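Local structure of ActVA-Orf6 monooxygenase (Streptomyces coelicolor, 1N5V) at residues Arg40-Phe45 with Ala63-Glu68; Ala12-Pro17 with Pro98-Met103; Leu46-His51 with Val59-Gln64. The protein probably oxidises an aromatic polyketide intermediate in the biosynthesis of the antibiotic actinorhodin, acting as a monooxygenase of the ABM family. All coordinates share one frame; numbering follows the deposited sequence.

Interaction 1 of 3, residues Arg40-Phe45 with Ala63-Glu68; sequences REVPGF and AQWESE. With NOM (7-hydroxy-5-methyl-3,3a,5,11b-tetrahydro-1,4-dioxa-cyclopenta[a]anthracene-2,6,11-trione), chain C.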
loop_
_atom_site.group_PDB
_atom_site.type_symbol
_atom_site.label_atom_id
_atom_site.label_comp_id
_atom_site.label_asym_id
_atom_site.label_seq_id
_atom_site.Cartn_x
_atom_site.Cartn_y
_atom_site.Cartn_z
ATOM N N ARG A 40 -12.323 12.422 -7.816
ATOM C CA ARG A 40 -13.078 11.270 -8.236
ATOM C C ARG A 40 -13.336 11.266 -9.728
ATOM O O ARG A 40 -13.250 10.193 -10.317
ATOM C CB ARG A 40 -14.394 11.089 -7.445
ATOM C CG ARG A 40 -14.325 11.014 -5.945
ATOM C CD ARG A 40 -15.495 10.547 -5.099
ATOM N NE ARG A 40 -16.710 11.340 -5.364
ATOM C CZ ARG A 40 -17.530 10.909 -6.346
ATOM N NH1 ARG A 40 -17.210 9.774 -6.992
ATOM N NH2 ARG A 40 -18.643 11.543 -6.700
ATOM N N GLU A 41 -13.606 12.375 -10.407
ATOM C CA GLU A 41 -13.896 12.283 -11.831
ATOM C C GLU A 41 -12.639 12.386 -12.689
ATOM O O GLU A 41 -12.745 12.116 -13.881
ATOM C CB GLU A 41 -14.838 13.368 -12.289
ATOM C CG GLU A 41 -16.264 13.565 -11.830
ATOM C CD GLU A 41 -16.723 14.949 -12.300
ATOM O OE1 GLU A 41 -15.912 15.930 -12.227
ATOM O OE2 GLU A 41 -17.869 15.126 -12.773
ATOM N N VAL A 42 -11.510 12.775 -12.139
ATOM C CA VAL A 42 -10.302 12.929 -12.966
ATOM C C VAL A 42 -9.930 11.693 -13.736
ATOM O O VAL A 42 -9.832 10.604 -13.171
ATOM C CB VAL A 42 -9.166 13.376 -12.017
ATOM C CG1 VAL A 42 -7.797 13.027 -12.535
ATOM C CG2 VAL A 42 -9.366 14.873 -11.799
ATOM N N PRO A 43 -9.667 11.843 -15.025
ATOM C CA PRO A 43 -9.236 10.743 -15.875
ATOM C C PRO A 43 -7.905 10.198 -15.375
ATOM O O PRO A 43 -6.893 10.875 -15.137
ATOM C CB PRO A 43 -9.093 11.301 -17.291
ATOM C CG PRO A 43 -9.945 12.535 -17.247
ATOM C CD PRO A 43 -9.745 13.082 -15.832
ATOM N N GLY A 44 -7.966 8.879 -15.209
ATOM C CA GLY A 44 -6.845 8.099 -14.749
ATOM C C GLY A 44 -6.909 7.719 -13.275
ATOM O O GLY A 44 -6.192 6.796 -12.889
ATOM N N PHE A 45 -7.664 8.398 -12.460
ATOM C CA PHE A 45 -7.675 8.120 -11.007
ATOM C C PHE A 45 -8.435 6.859 -10.687
ATOM O O PHE A 45 -9.547 6.809 -11.235
ATOM C CB PHE A 45 -8.395 9.271 -10.286
ATOM C CG PHE A 45 -8.602 9.020 -8.802
ATOM C CD1 PHE A 45 -7.528 9.011 -7.944
ATOM C CD2 PHE A 45 -9.875 8.838 -8.297
ATOM C CE1 PHE A 45 -7.740 8.835 -6.579
ATOM C CE2 PHE A 45 -10.084 8.650 -6.933
ATOM C CZ PHE A 45 -8.999 8.663 -6.062
ATOM N N ALA A 63 -2.681 4.812 -3.174
ATOM C CA ALA A 63 -3.398 5.423 -4.275
ATOM C C ALA A 63 -3.098 4.726 -5.597
ATOM O O ALA A 63 -1.945 4.400 -5.969
ATOM C CB ALA A 63 -3.054 6.894 -4.296
ATOM N N GLN A 64 -4.129 4.401 -6.339
ATOM C CA GLN A 64 -4.028 3.660 -7.605
ATOM C C GLN A 64 -4.342 4.583 -8.781
ATOM O O GLN A 64 -5.297 5.353 -8.684
ATOM C CB GLN A 64 -5.085 2.542 -7.626
ATOM C CG GLN A 64 -4.840 1.309 -6.799
ATOM C CD GLN A 64 -6.038 0.360 -6.764
ATOM O OE1 GLN A 64 -7.212 0.792 -6.801
ATOM N NE2 GLN A 64 -5.825 -0.952 -6.661
ATOM N N TRP A 65 -3.501 4.580 -9.821
ATOM C CA TRP A 65 -3.573 5.411 -10.968
ATOM C C TRP A 65 -3.395 4.539 -12.222
ATOM O O TRP A 65 -2.690 3.536 -12.134
ATOM C CB TRP A 65 -2.487 6.527 -11.066
ATOM C CG TRP A 65 -2.809 7.606 -10.089
ATOM C CD1 TRP A 65 -2.466 7.593 -8.750
ATOM C CD2 TRP A 65 -3.626 8.778 -10.323
ATOM N NE1 TRP A 65 -3.023 8.710 -8.173
ATOM C CE2 TRP A 65 -3.710 9.462 -9.099
ATOM C CE3 TRP A 65 -4.262 9.309 -11.411
ATOM C CZ2 TRP A 65 -4.384 10.654 -8.949
ATOM C CZ3 TRP A 65 -4.951 10.508 -11.296
ATOM C CH2 TRP A 65 -5.022 11.175 -10.063
ATOM N N GLU A 66 -3.982 4.967 -13.351
ATOM C CA GLU A 66 -3.854 4.079 -14.515
ATOM C C GLU A 66 -2.433 4.102 -15.070
ATOM O O GLU A 66 -1.900 3.090 -15.546
ATOM C CB GLU A 66 -4.884 4.340 -15.568
ATOM C CG GLU A 66 -6.356 4.302 -15.227
ATOM C CD GLU A 66 -7.244 4.384 -16.462
ATOM O OE1 GLU A 66 -6.759 4.849 -17.531
ATOM O OE2 GLU A 66 -8.431 3.974 -16.422
ATOM N N SER A 67 -1.749 5.218 -14.925
ATOM C CA SER A 67 -0.390 5.374 -15.415
ATOM C C SER A 67 0.222 6.573 -14.708
ATOM O O SER A 67 -0.485 7.411 -14.103
ATOM C CB SER A 67 -0.419 5.575 -16.952
ATOM O OG SER A 67 -0.969 6.851 -17.228
ATOM N N GLU A 68 1.529 6.689 -14.903
ATOM C CA GLU A 68 2.260 7.843 -14.370
ATOM C C GLU A 68 1.878 9.124 -15.073
ATOM O O GLU A 68 1.810 10.263 -14.519
ATOM C CB GLU A 68 3.782 7.555 -14.548
ATOM C CG GLU A 68 4.616 8.604 -13.854
ATOM C CD GLU A 68 6.127 8.536 -14.041
ATOM O OE1 GLU A 68 6.762 7.484 -14.272
ATOM O OE2 GLU A 68 6.740 9.619 -13.952
HETATM C C1 NOM C . -4.913 10.855 -3.765
HETATM C C2 NOM C . -4.346 11.781 -2.906
HETATM C C3 NOM C . -2.980 12.030 -2.988
HETATM C C4 NOM C . -2.149 11.387 -3.916
HETATM C C5 NOM C . -2.755 10.468 -4.772
HETATM C C6 NOM C . -4.123 10.217 -4.710
HETATM C C10 NOM C . -2.368 12.975 -2.105
HETATM C C9 NOM C . -0.963 13.251 -2.168
HETATM C C8 NOM C . -0.119 12.616 -3.099
HETATM C C7 NOM C . -0.741 11.664 -3.988
HETATM O O3 NOM C . 0.001 11.115 -4.784
HETATM O O4 NOM C . -3.010 13.588 -1.256
HETATM O O2 NOM C . -1.985 9.782 -5.684
HETATM C C13 NOM C . -0.460 14.192 -1.270
HETATM C C14 NOM C . 1.080 14.164 -1.113
HETATM O O1 NOM C . 1.830 13.855 -2.242
HETATM C C11 NOM C . 1.229 12.916 -3.117
HETATM C C12 NOM C . 2.269 12.033 -3.757
HETATM C C15 NOM C . 1.492 15.393 -0.333
HETATM C C16 NOM C . 0.162 15.812 0.351
HETATM O O5 NOM C . 0.211 16.702 1.213
HETATM O O6 NOM C . -0.882 15.246 -0.003
#

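Interaction 2 of 3, residues Ala12-Pro17 with Pro98-Met103; sequences AVVTFP and PKAVFM. With NOM (7-hydroxy-5-methyl-3,3a,5,11b-tetrahydro-1,4-dioxa-cyclopenta[a]anthracene-2,6,11-trione), chain C.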
loop_
_atom_site.group_PDB
_atom_site.type_symbol
_atom_site.label_atom_id
_atom_site.label_comp_id
_atom_site.label_asym_id
_atom_site.label_seq_id
_atom_site.Cartn_x
_atom_site.Cartn_y
_atom_site.Cartn_z
ATOM N N ALA A 12 1.074 5.316 -5.765
ATOM C CA ALA A 12 1.700 6.266 -4.845
ATOM C C ALA A 12 1.272 5.836 -3.435
ATOM O O ALA A 12 0.103 5.668 -3.076
ATOM C CB ALA A 12 1.240 7.692 -5.153
ATOM N N VAL A 13 2.235 5.597 -2.580
ATOM C CA VAL A 13 2.019 5.235 -1.184
ATOM C C VAL A 13 2.513 6.446 -0.406
ATOM O O VAL A 13 3.698 6.745 -0.416
ATOM C CB VAL A 13 2.823 3.989 -0.812
ATOM C CG1 VAL A 13 2.669 3.727 0.675
ATOM C CG2 VAL A 13 2.377 2.808 -1.660
ATOM N N VAL A 14 1.614 7.156 0.220
ATOM C CA VAL A 14 1.868 8.406 0.890
ATOM C C VAL A 14 1.598 8.210 2.381
ATOM O O VAL A 14 0.458 8.040 2.778
ATOM C CB VAL A 14 0.962 9.543 0.361
ATOM C CG1 VAL A 14 1.346 10.882 0.965
ATOM C CG2 VAL A 14 1.022 9.683 -1.165
ATOM N N THR A 15 2.625 8.408 3.159
ATOM C CA THR A 15 2.662 8.333 4.593
ATOM C C THR A 15 2.705 9.669 5.317
ATOM O O THR A 15 3.669 10.416 5.105
ATOM C CB THR A 15 3.924 7.555 5.039
ATOM O OG1 THR A 15 3.778 6.248 4.450
ATOM C CG2 THR A 15 3.960 7.353 6.546
ATOM N N PHE A 16 1.704 9.934 6.144
ATOM C CA PHE A 16 1.634 11.182 6.899
ATOM C C PHE A 16 1.932 10.944 8.385
ATOM O O PHE A 16 1.143 10.258 9.050
ATOM C CB PHE A 16 0.196 11.757 6.868
ATOM C CG PHE A 16 -0.328 12.167 5.522
ATOM C CD1 PHE A 16 -0.857 11.189 4.675
ATOM C CD2 PHE A 16 -0.348 13.486 5.112
ATOM C CE1 PHE A 16 -1.301 11.517 3.403
ATOM C CE2 PHE A 16 -0.830 13.827 3.840
ATOM C CZ PHE A 16 -1.288 12.841 2.981
ATOM N N PRO A 17 2.970 11.566 8.912
ATOM C CA PRO A 17 3.384 11.439 10.305
ATOM C C PRO A 17 2.561 12.274 11.259
ATOM O O PRO A 17 2.401 13.476 11.087
ATOM C CB PRO A 17 4.868 11.831 10.282
ATOM C CG PRO A 17 4.929 12.844 9.179
ATOM C CD PRO A 17 3.916 12.420 8.146
ATOM N N PRO A 98 4.392 14.868 4.422
ATOM C CA PRO A 98 4.195 13.563 3.878
ATOM C C PRO A 98 5.433 13.086 3.122
ATOM O O PRO A 98 6.065 13.825 2.380
ATOM C CB PRO A 98 3.067 13.753 2.838
ATOM C CG PRO A 98 2.317 14.958 3.322
ATOM C CD PRO A 98 3.442 15.874 3.815
ATOM N N LYS A 99 5.637 11.775 3.133
ATOM C CA LYS A 99 6.657 11.042 2.427
ATOM C C LYS A 99 5.956 10.140 1.392
ATOM O O LYS A 99 5.019 9.411 1.726
ATOM C CB LYS A 99 7.415 10.124 3.437
ATOM C CG LYS A 99 8.136 10.994 4.470
ATOM C CD LYS A 99 9.023 10.181 5.394
ATOM C CE LYS A 99 10.404 9.930 4.790
ATOM N NZ LYS A 99 11.193 8.914 5.584
ATOM N N ALA A 100 6.350 10.224 0.135
ATOM C CA ALA A 100 5.740 9.483 -0.948
ATOM C C ALA A 100 6.687 8.496 -1.607
ATOM O O ALA A 100 7.894 8.762 -1.699
ATOM C CB ALA A 100 5.224 10.435 -2.004
ATOM N N VAL A 101 6.157 7.333 -1.927
ATOM C CA VAL A 101 6.933 6.303 -2.604
ATOM C C VAL A 101 6.199 5.988 -3.903
ATOM O O VAL A 101 4.977 5.837 -3.896
ATOM C CB VAL A 101 7.119 5.020 -1.772
ATOM C CG1 VAL A 101 8.038 4.014 -2.479
ATOM C CG2 VAL A 101 7.723 5.267 -0.389
ATOM N N PHE A 102 6.844 6.071 -5.049
ATOM C CA PHE A 102 6.205 5.798 -6.339
ATOM C C PHE A 102 6.644 4.396 -6.752
ATOM O O PHE A 102 7.762 3.937 -6.557
ATOM C CB PHE A 102 6.443 6.886 -7.367
ATOM C CG PHE A 102 6.086 8.266 -6.886
ATOM C CD1 PHE A 102 4.767 8.662 -6.756
ATOM C CD2 PHE A 102 7.052 9.180 -6.544
ATOM C CE1 PHE A 102 4.433 9.917 -6.270
ATOM C CE2 PHE A 102 6.771 10.454 -6.086
ATOM C CZ PHE A 102 5.443 10.830 -5.946
ATOM N N MET A 103 5.730 3.684 -7.397
ATOM C CA MET A 103 5.914 2.323 -7.747
ATOM C C MET A 103 4.892 1.786 -8.710
ATOM O O MET A 103 3.753 2.227 -8.919
ATOM C CB MET A 103 5.842 1.568 -6.361
ATOM C CG MET A 103 4.485 1.534 -5.734
ATOM S SD MET A 103 4.371 0.741 -4.104
ATOM C CE MET A 103 5.460 1.751 -3.141
HETATM C C1 NOM C . -4.913 10.855 -3.765
HETATM C C2 NOM C . -4.346 11.781 -2.906
HETATM C C3 NOM C . -2.980 12.030 -2.988
HETATM C C4 NOM C . -2.149 11.387 -3.916
HETATM C C5 NOM C . -2.755 10.468 -4.772
HETATM C C6 NOM C . -4.123 10.217 -4.710
HETATM C C10 NOM C . -2.368 12.975 -2.105
HETATM C C9 NOM C . -0.963 13.251 -2.168
HETATM C C8 NOM C . -0.119 12.616 -3.099
HETATM C C7 NOM C . -0.741 11.664 -3.988
HETATM O O3 NOM C . 0.001 11.115 -4.784
HETATM O O4 NOM C . -3.010 13.588 -1.256
HETATM O O2 NOM C . -1.985 9.782 -5.684
HETATM C C13 NOM C . -0.460 14.192 -1.270
HETATM C C14 NOM C . 1.080 14.164 -1.113
HETATM O O1 NOM C . 1.830 13.855 -2.242
HETATM C C11 NOM C . 1.229 12.916 -3.117
HETATM C C12 NOM C . 2.269 12.033 -3.757
HETATM C C15 NOM C . 1.492 15.393 -0.333
HETATM C C16 NOM C . 0.162 15.812 0.351
HETATM O O5 NOM C . 0.211 16.702 1.213
HETATM O O6 NOM C . -0.882 15.246 -0.003
#

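Interaction 3 of 3, residues Leu46-His51 with Val59-Gln64; sequences LSATYH and VVNYAQ. With NOM (7-hydroxy-5-methyl-3,3a,5,11b-tetrahydro-1,4-dioxa-cyclopenta[a]anthracene-2,6,11-trione), chain C.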
loop_
_atom_site.group_PDB
_atom_site.type_symbol
_atom_site.label_atom_id
_atom_site.label_comp_id
_atom_site.label_asym_id
_atom_site.label_seq_id
_atom_site.Cartn_x
_atom_site.Cartn_y
_atom_site.Cartn_z
ATOM N N LEU A 46 -7.871 5.918 -9.960
ATOM C CA LEU A 46 -8.560 4.683 -9.642
ATOM C C LEU A 46 -8.992 4.633 -8.176
ATOM O O LEU A 46 -10.039 4.074 -7.842
ATOM C CB LEU A 46 -7.723 3.454 -10.055
ATOM C CG LEU A 46 -7.448 3.299 -11.577
ATOM C CD1 LEU A 46 -6.572 2.114 -11.969
ATOM C CD2 LEU A 46 -8.798 3.151 -12.319
ATOM N N SER A 47 -8.243 5.118 -7.205
ATOM C CA SER A 47 -8.670 5.064 -5.822
ATOM C C SER A 47 -7.611 5.680 -4.937
ATOM O O SER A 47 -6.474 5.812 -5.364
ATOM C CB SER A 47 -8.870 3.604 -5.348
ATOM O OG SER A 47 -7.609 2.932 -5.236
ATOM N N ALA A 48 -8.027 6.127 -3.778
ATOM C CA ALA A 48 -7.107 6.561 -2.726
ATOM C C ALA A 48 -7.676 5.967 -1.420
ATOM O O ALA A 48 -8.762 6.387 -0.956
ATOM C CB ALA A 48 -6.934 8.062 -2.682
ATOM N N THR A 49 -6.947 5.018 -0.848
ATOM C CA THR A 49 -7.406 4.405 0.417
ATOM C C THR A 49 -6.566 4.807 1.618
ATOM O O THR A 49 -5.351 4.646 1.562
ATOM C CB THR A 49 -7.386 2.888 0.305
ATOM O OG1 THR A 49 -8.226 2.606 -0.835
ATOM C CG2 THR A 49 -7.887 2.200 1.552
ATOM N N TYR A 50 -7.193 5.419 2.604
ATOM C CA TYR A 50 -6.482 5.961 3.760
ATOM C C TYR A 50 -6.579 5.008 4.949
ATOM O O TYR A 50 -7.652 4.523 5.304
ATOM C CB TYR A 50 -7.082 7.277 4.239
ATOM C CG TYR A 50 -6.715 8.391 3.277
ATOM C CD1 TYR A 50 -7.456 8.508 2.100
ATOM C CD2 TYR A 50 -5.698 9.248 3.529
ATOM C CE1 TYR A 50 -7.133 9.495 1.177
ATOM C CE2 TYR A 50 -5.335 10.232 2.621
ATOM C CZ TYR A 50 -6.069 10.323 1.451
ATOM O OH TYR A 50 -5.799 11.323 0.576
ATOM N N HIS A 51 -5.417 4.750 5.534
ATOM C CA HIS A 51 -5.403 3.767 6.597
ATOM C C HIS A 51 -4.745 4.415 7.816
ATOM O O HIS A 51 -3.742 5.132 7.625
ATOM C CB HIS A 51 -4.466 2.640 6.123
ATOM C CG HIS A 51 -4.672 1.930 4.839
ATOM N ND1 HIS A 51 -4.318 2.409 3.590
ATOM C CD2 HIS A 51 -5.141 0.648 4.621
ATOM C CE1 HIS A 51 -4.610 1.503 2.677
ATOM N NE2 HIS A 51 -5.122 0.405 3.291
ATOM N N VAL A 59 -0.795 7.976 9.092
ATOM C CA VAL A 59 -1.902 7.721 8.189
ATOM C C VAL A 59 -1.275 7.435 6.832
ATOM O O VAL A 59 -0.341 8.139 6.472
ATOM C CB VAL A 59 -2.943 8.850 8.067
ATOM C CG1 VAL A 59 -3.885 8.592 6.884
ATOM C CG2 VAL A 59 -3.715 8.913 9.361
ATOM N N VAL A 60 -1.599 6.347 6.186
ATOM C CA VAL A 60 -1.006 5.941 4.919
ATOM C C VAL A 60 -2.053 5.900 3.817
ATOM O O VAL A 60 -3.110 5.279 3.965
ATOM C CB VAL A 60 -0.401 4.546 5.053
ATOM C CG1 VAL A 60 0.193 4.102 3.703
ATOM C CG2 VAL A 60 0.695 4.492 6.122
ATOM N N ASN A 61 -1.842 6.525 2.698
ATOM C CA ASN A 61 -2.733 6.510 1.536
ATOM C C ASN A 61 -2.091 5.565 0.490
ATOM O O ASN A 61 -0.966 5.829 0.136
ATOM C CB ASN A 61 -2.746 7.922 0.921
ATOM C CG ASN A 61 -3.511 8.086 -0.374
ATOM O OD1 ASN A 61 -4.318 7.277 -0.759
ATOM N ND2 ASN A 61 -3.439 9.198 -1.111
ATOM N N TYR A 62 -2.728 4.539 0.012
ATOM C CA TYR A 62 -2.380 3.646 -1.063
ATOM C C TYR A 62 -3.257 4.096 -2.232
ATOM O O TYR A 62 -4.484 3.976 -2.093
ATOM C CB TYR A 62 -2.715 2.181 -0.750
ATOM C CG TYR A 62 -2.372 1.200 -1.838
ATOM C CD1 TYR A 62 -1.062 0.789 -2.042
ATOM C CD2 TYR A 62 -3.355 0.688 -2.681
ATOM C CE1 TYR A 62 -0.687 -0.122 -3.068
ATOM C CE2 TYR A 62 -3.031 -0.184 -3.715
ATOM C CZ TYR A 62 -1.706 -0.563 -3.878
ATOM O OH TYR A 62 -1.399 -1.395 -4.914
ATOM N N ALA A 63 -2.681 4.812 -3.174
ATOM C CA ALA A 63 -3.398 5.423 -4.275
ATOM C C ALA A 63 -3.098 4.726 -5.597
ATOM O O ALA A 63 -1.945 4.400 -5.969
ATOM C CB ALA A 63 -3.054 6.894 -4.296
ATOM N N GLN A 64 -4.129 4.401 -6.339
ATOM C CA GLN A 64 -4.028 3.660 -7.605
ATOM C C GLN A 64 -4.342 4.583 -8.781
ATOM O O GLN A 64 -5.297 5.353 -8.684
ATOM C CB GLN A 64 -5.085 2.542 -7.626
ATOM C CG GLN A 64 -4.840 1.309 -6.799
ATOM C CD GLN A 64 -6.038 0.360 -6.764
ATOM O OE1 GLN A 64 -7.212 0.792 -6.801
ATOM N NE2 GLN A 64 -5.825 -0.952 -6.661
HETATM C C1 NOM C . -4.913 10.855 -3.765
HETATM C C2 NOM C . -4.346 11.781 -2.906
HETATM C C3 NOM C . -2.980 12.030 -2.988
HETATM C C4 NOM C . -2.149 11.387 -3.916
HETATM C C5 NOM C . -2.755 10.468 -4.772
HETATM C C6 NOM C . -4.123 10.217 -4.710
HETATM C C10 NOM C . -2.368 12.975 -2.105
HETATM C C9 NOM C . -0.963 13.251 -2.168
HETATM C C8 NOM C . -0.119 12.616 -3.099
HETATM C C7 NOM C . -0.741 11.664 -3.988
HETATM O O3 NOM C . 0.001 11.115 -4.784
HETATM O O4 NOM C . -3.010 13.588 -1.256
HETATM O O2 NOM C . -1.985 9.782 -5.684
HETATM C C13 NOM C . -0.460 14.192 -1.270
HETATM C C14 NOM C . 1.080 14.164 -1.113
HETATM O O1 NOM C . 1.830 13.855 -2.242
HETATM C C11 NOM C . 1.229 12.916 -3.117
HETATM C C12 NOM C . 2.269 12.033 -3.757
HETATM C C15 NOM C . 1.492 15.393 -0.333
HETATM C C16 NOM C . 0.162 15.812 0.351
HETATM O O5 NOM C . 0.211 16.702 1.213
HETATM O O6 NOM C . -0.882 15.246 -0.003
HETATM O O HOH W 1 -6.418 2.154 -2.936
#

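Interaction 1 of 3, residues Arg40-Phe45 with Ala63-Glu68
F45 lies against W65 in a T-shaped pair: the edge of the phenyl ring points at the face of the indole, with the planes at 67° and the centroids of the F45 ring and the six-membered ring of W65 5.4 Å apart. The touching atoms are F45 CD1 and W65 CZ2, 3.7 Å from each other, offset toward the rim of the indole. F45 CG sits anti to the backbone N (chi1 174°), which carries the phenyl past the six-membered ring while its own CA stays above that ring as a CH-pi contact, 3.9 Å from F45 CA to the centroid. V42 CG1 meets the indole differently, coming to its edge at W65 CZ3. The backbones are tied by one hydrogen bond, E66 N to G44 O at 2.9 Å, and G44 is the third residue of a type II turn. At another edge of the indole, W65 NE1 donates to O2 of the bound ligand at 2.9 Å; the ligand is also hydrogen-bonded to Y71 OH. Thus W65 has F45 over one face and is tied to the ligand through the N-H at its edge, an aromatic wall of the pocket in a ferredoxin-like ABM domain.

Interaction 2 of 3, residues Ala12-Pro17 with Pro98-Met103
V13 and T15 face V101 and K99 as the hydrogen-bonded pairs of two antiparallel strands in the sheet of this ferredoxin-like ABM domain. Each pair closes a ring of two backbone bonds: V13 N reaches V101 O at 3.1 Å and V101 N returns to V13 O at 2.9 Å, while T15 N to K99 O and K99 N to T15 O repeat the pattern. The T15 N bond is nearly straight, 169° at the hydrogen. The alternate residues A12, V14 and F16 turn their backbone groups the other way, to A63, N61 and V59 of strand 58-65, so strand 10-17 is bonded along both flanks.

The side chains divide between two faces. That of A12, V14, A100 and F102 lies under the bound ligand, with V14 CG2 3.7 Å from its C8 and A100 CB 3.8 Å from its C12. V13 points to the opposite face, where the thioether of M103 folds back at its end and lays CE 3.6 Å from V13 CG2; M103 also pairs with a strand of the second subunit. At the far end, P98 CB lies over one face of the F16 ring, offset toward its rim, and P98 CG stands 3.4 Å from F16 CE2.

Interaction 3 of 3, residues Leu46-His51 with Val59-Gln64
N61 crosses the aromatic ring of Y50, and following it outward shows how the two strands meet on the ligand side. Its CB starts over the phenol face as a CH-pi contact, 4.2 Å from N61 CB to the centroid of the Y50 ring. With CG anti to the backbone N (chi1 175°), the amide continues across that face; its plane is 14° from that of the ring, a stacked arrangement displaced toward the rim. The branches then part: N61 OD1 lies 3.3 Å from A48 CB, and N61 ND2 comes 3.3 Å from C2 of the bound ligand. V59 CG1 touches the edge of the phenol at Y50 CD2, so Y50 is held on a face and at an edge by neighbours on the opposing strand.

On the face of the sheet that carries S47, T49, H51, V60 and Y62, V60 O accepts two hydrogen bonds from H51, from H51 N at 2.8 Å and H51 ND1 at 3.1 Å, and the donors arrive from opposite faces of the carbonyl plane. The imidazole lies with V60 O in its plane, leaving H51 NE2 to bond Y62 OH of the second subunit. Further along, S47 OG donates to Q64 OE1 at 2.7 Å, approaching from above the amide carbonyl plane, and Q64 OE1 also bonds the N terminus, A1 N. A water gives S47 OG and Y62 O a hydrogen each and also bonds T49 OG1.

The antiparallel pairing is regular except at one end, where L46 and S47 both face Q64, and Q64 O takes L46 N and, more weakly, S47 N. This is a beta hairpin with a classic bulge, the sheet running on past strand 45-53 into a strand of the second subunit, as in dimeric alpha/beta barrels.

How the interactions relate
Interaction 3 is the buried one, every touching residue of its hairpin being enclosed, whereas interactions 1 and 2 are only partly buried. Strand 58-65 joins all three: its end serves interaction 1, its length serves interaction 3, and its other flank pairs with strand 10-17 of interaction 2. The chemistry changes accordingly. Aromatic packing dominates at the sheet's end in 40-45 with 63-68; both sheet contacts rest on backbone pairing, to which 12-17 with 98-103 adds apolar groups and 46-51 with 59-64 adds bonds from H51 and S47. All three reach the bound ligand, and all touch the second subunit.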